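Local coordinates for protocadherin gamma-B3 (Homo sapiens, PDB 5K8R), which probably mediates calcium-dependent adhesion between cells and may help establish and maintain specific neuronal connections in the brain, at residues I247-V258 and R282-K292. Numbering follows the deposited sequence.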
# COMPACT_ATOMS: atom_id res chain seq x y z
N ILE A 247 8.65 -5.55 -9.72
CA ILE A 247 8.06 -5.93 -11.00
C ILE A 247 8.20 -7.44 -11.18
O ILE A 247 9.28 -8.00 -10.97
CB ILE A 247 8.72 -5.18 -12.17
CG1 ILE A 247 8.45 -3.68 -12.05
CG2 ILE A 247 8.22 -5.72 -13.50
CD1 ILE A 247 9.15 -2.85 -13.10
N ILE A 248 7.11 -8.06 -11.62
CA ILE A 248 7.06 -9.50 -11.91
C ILE A 248 6.71 -9.70 -13.39
O ILE A 248 5.67 -9.23 -13.85
CB ILE A 248 6.03 -10.22 -11.03
CG1 ILE A 248 4.63 -9.66 -11.30
CG2 ILE A 248 6.39 -10.08 -9.56
CD1 ILE A 248 3.52 -10.46 -10.64
N TYR A 249 7.59 -10.38 -14.12
CA TYR A 249 7.40 -10.63 -15.54
C TYR A 249 6.79 -12.02 -15.75
O TYR A 249 7.05 -12.95 -14.98
CB TYR A 249 8.73 -10.55 -16.30
CG TYR A 249 9.50 -9.27 -16.06
CD1 TYR A 249 9.32 -8.16 -16.88
CD2 TYR A 249 10.43 -9.17 -15.03
CE1 TYR A 249 10.03 -7.00 -16.68
CE2 TYR A 249 11.14 -8.01 -14.82
CZ TYR A 249 10.94 -6.92 -15.64
OH TYR A 249 11.64 -5.76 -15.44
N ALA A 250 5.98 -12.14 -16.80
CA ALA A 250 5.36 -13.42 -17.09
C ALA A 250 4.95 -13.46 -18.56
O ALA A 250 4.71 -12.43 -19.18
CB ALA A 250 4.14 -13.67 -16.20
N PHE A 251 4.88 -14.68 -19.10
CA PHE A 251 4.35 -14.87 -20.44
C PHE A 251 2.83 -14.77 -20.43
O PHE A 251 2.17 -15.04 -19.42
CB PHE A 251 4.77 -16.24 -20.99
CG PHE A 251 6.22 -16.33 -21.37
CD1 PHE A 251 6.90 -15.21 -21.82
CD2 PHE A 251 6.90 -17.53 -21.27
CE1 PHE A 251 8.24 -15.29 -22.18
CE2 PHE A 251 8.23 -17.62 -21.62
CZ PHE A 251 8.90 -16.50 -22.08
N ILE A 252 2.27 -14.36 -21.57
CA ILE A 252 0.82 -14.30 -21.74
C ILE A 252 0.45 -14.94 -23.07
O ILE A 252 1.23 -14.92 -24.03
CB ILE A 252 0.28 -12.86 -21.67
CG1 ILE A 252 0.91 -11.99 -22.76
CG2 ILE A 252 0.53 -12.25 -20.29
CD1 ILE A 252 0.35 -10.59 -22.83
N ASN A 253 -0.75 -15.52 -23.12
CA ASN A 253 -1.28 -16.16 -24.33
C ASN A 253 -0.32 -17.20 -24.88
O ASN A 253 -0.16 -17.36 -26.09
CB ASN A 253 -1.62 -15.11 -25.39
CG ASN A 253 -2.78 -14.22 -24.99
OD1 ASN A 253 -3.80 -14.70 -24.50
ND2 ASN A 253 -2.62 -12.92 -25.19
N ILE A 254 0.34 -17.92 -23.98
CA ILE A 254 1.35 -18.89 -24.37
C ILE A 254 0.70 -20.25 -24.55
O ILE A 254 -0.32 -20.57 -23.93
CB ILE A 254 2.50 -18.94 -23.33
CG1 ILE A 254 3.80 -19.36 -24.01
CG2 ILE A 254 2.16 -19.87 -22.18
CD1 ILE A 254 4.13 -18.52 -25.22
N GLY A 255 1.29 -21.07 -25.42
CA GLY A 255 0.82 -22.41 -25.68
C GLY A 255 1.73 -23.45 -25.04
O GLY A 255 2.83 -23.16 -24.58
N LYS A 256 1.24 -24.69 -25.03
CA LYS A 256 2.01 -25.78 -24.43
C LYS A 256 3.27 -26.09 -25.22
O LYS A 256 4.26 -26.55 -24.64
CB LYS A 256 1.14 -27.02 -24.28
CG LYS A 256 0.15 -26.95 -23.13
CD LYS A 256 -0.45 -28.32 -22.84
CE LYS A 256 -1.29 -28.28 -21.57
NZ LYS A 256 -1.84 -29.62 -21.23
N GLU A 257 3.26 -25.86 -26.54
CA GLU A 257 4.47 -26.08 -27.33
C GLU A 257 5.56 -25.09 -26.96
O GLU A 257 6.75 -25.39 -27.14
CB GLU A 257 4.16 -25.99 -28.82
CG GLU A 257 3.53 -24.68 -29.26
CD GLU A 257 3.51 -24.52 -30.77
OE1 GLU A 257 4.60 -24.41 -31.37
OE2 GLU A 257 2.41 -24.52 -31.36
N VAL A 258 5.19 -23.92 -26.46
CA VAL A 258 6.16 -22.90 -26.08
C VAL A 258 6.38 -22.93 -24.58
O VAL A 258 7.46 -22.59 -24.08
CB VAL A 258 5.70 -21.51 -26.54
CG1 VAL A 258 6.84 -20.51 -26.41
CG2 VAL A 258 5.19 -21.57 -27.98
N ARG A 282 9.61 -25.20 -36.28
CA ARG A 282 9.16 -23.82 -36.20
C ARG A 282 10.38 -22.91 -36.20
O ARG A 282 11.34 -23.16 -35.47
CB ARG A 282 8.31 -23.59 -34.94
CG ARG A 282 7.62 -22.24 -34.87
CD ARG A 282 6.60 -22.21 -33.74
NE ARG A 282 6.09 -20.86 -33.50
CZ ARG A 282 5.23 -20.56 -32.53
NH1 ARG A 282 4.78 -21.51 -31.72
NH2 ARG A 282 4.82 -19.31 -32.38
N ASP A 283 10.34 -21.86 -37.01
CA ASP A 283 11.49 -20.99 -37.22
C ASP A 283 11.38 -19.65 -36.48
O ASP A 283 12.33 -18.86 -36.53
CB ASP A 283 11.70 -20.73 -38.72
CG ASP A 283 10.44 -20.22 -39.41
OD1 ASP A 283 9.48 -19.83 -38.71
OD2 ASP A 283 10.42 -20.21 -40.66
N SER A 284 10.27 -19.39 -35.81
CA SER A 284 10.09 -18.11 -35.13
C SER A 284 9.05 -18.26 -34.03
O SER A 284 8.13 -19.07 -34.14
CB SER A 284 9.68 -17.00 -36.11
OG SER A 284 9.49 -15.77 -35.43
N TYR A 285 9.22 -17.47 -32.97
CA TYR A 285 8.30 -17.46 -31.84
C TYR A 285 8.00 -16.02 -31.46
O TYR A 285 8.92 -15.27 -31.13
CB TYR A 285 8.88 -18.22 -30.64
CG TYR A 285 9.06 -19.70 -30.85
CD1 TYR A 285 8.08 -20.61 -30.47
CD2 TYR A 285 10.22 -20.21 -31.42
CE1 TYR A 285 8.24 -21.97 -30.66
CE2 TYR A 285 10.40 -21.57 -31.61
CZ TYR A 285 9.40 -22.44 -31.23
OH TYR A 285 9.57 -23.79 -31.42
N THR A 286 6.73 -15.64 -31.49
CA THR A 286 6.28 -14.33 -31.02
C THR A 286 5.48 -14.54 -29.75
O THR A 286 4.42 -15.18 -29.77
CB THR A 286 5.45 -13.61 -32.09
OG1 THR A 286 6.29 -13.30 -33.21
CG2 THR A 286 4.88 -12.32 -31.52
N ILE A 287 5.97 -13.99 -28.64
CA ILE A 287 5.42 -14.23 -27.32
C ILE A 287 5.13 -12.90 -26.65
O ILE A 287 5.96 -11.98 -26.69
CB ILE A 287 6.39 -15.06 -26.45
CG1 ILE A 287 6.77 -16.36 -27.16
CG2 ILE A 287 5.78 -15.34 -25.09
CD1 ILE A 287 7.95 -17.06 -26.53
N GLY A 288 3.95 -12.79 -26.03
CA GLY A 288 3.61 -11.60 -25.27
C GLY A 288 4.13 -11.69 -23.84
O GLY A 288 4.06 -12.74 -23.20
N VAL A 289 4.65 -10.57 -23.35
CA VAL A 289 5.25 -10.49 -22.02
C VAL A 289 4.54 -9.40 -21.23
O VAL A 289 4.32 -8.29 -21.74
CB VAL A 289 6.77 -10.20 -22.10
CG1 VAL A 289 7.34 -10.00 -20.71
CG2 VAL A 289 7.48 -11.35 -22.81
N GLU A 290 4.19 -9.72 -19.99
CA GLU A 290 3.50 -8.82 -19.08
C GLU A 290 4.39 -8.53 -17.87
O GLU A 290 5.05 -9.43 -17.34
CB GLU A 290 2.17 -9.41 -18.61
CG GLU A 290 1.47 -8.62 -17.52
CD GLU A 290 0.34 -9.39 -16.86
OE1 GLU A 290 0.35 -10.64 -16.95
OE2 GLU A 290 -0.54 -8.76 -16.25
N ALA A 291 4.39 -7.27 -17.44
CA ALA A 291 5.09 -6.83 -16.24
C ALA A 291 4.09 -6.18 -15.30
O ALA A 291 3.35 -5.28 -15.70
CB ALA A 291 6.22 -5.85 -16.58
N LYS A 292 4.08 -6.64 -14.05
CA LYS A 292 3.17 -6.12 -13.03
C LYS A 292 3.97 -5.58 -11.85
O LYS A 292 5.10 -6.00 -11.60
CB LYS A 292 2.19 -7.19 -12.55
CG LYS A 292 1.25 -7.72 -13.62
CD LYS A 292 0.41 -8.87 -13.09
CE LYS A 292 -0.38 -8.46 -11.86
NZ LYS A 292 -1.17 -9.59 -11.30
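Ile248 and Lys292, like Ala250 and Glu290, form antiparallel hydrogen-bonded pairs that join edge strand 248-252 to inner strand 284-292 in a sheet of the third cadherin repeat's beta-sandwich. The straightest bond runs from Glu290 N to Ala250 O (2.9 Å, 174°). On the face shared by Ile248, Ile252 and Glu290, Ile252 CG1 sits between its own backbone N and carbonyl carbon (chi1 60°), which lays it on Gly288, 3.3 Å from Gly288 O. Ile252 CG2 meets Glu290 CB at 3.7 Å. The other face looks into the sandwich: Val289 CG2 reaches the edge of the Phe251 ring, and Ile287 CG2 touches Phe251 CD1 at 3.5 Å and Ile254 CD1 at 3.6 Å. Past the strand, Val258 splits its methyls, CG1 to Ile287 CD1 and CG2 to the Tyr285 ring edge. Arg282 is extended from CG to NE, and Tyr285 CD1 lies 3.4 Å above the plane of its guanidinium, over the centre; NE hydrogen-bonds Ser284 O, while NH1 forms a salt bridge with Glu257 OE1, its hydrogen bond weak, in the guanidinium plane but with the carboxylate turned 79°. A leucine at Arg282 would probably leave Glu257 without this countercharge and Ser284 O without its side-chain donor. Backbone bonds and apolar packing thus hold the strands, while the poorly ordered Glu257 suggests that the ion pair adds a pliant tie to the helical turn.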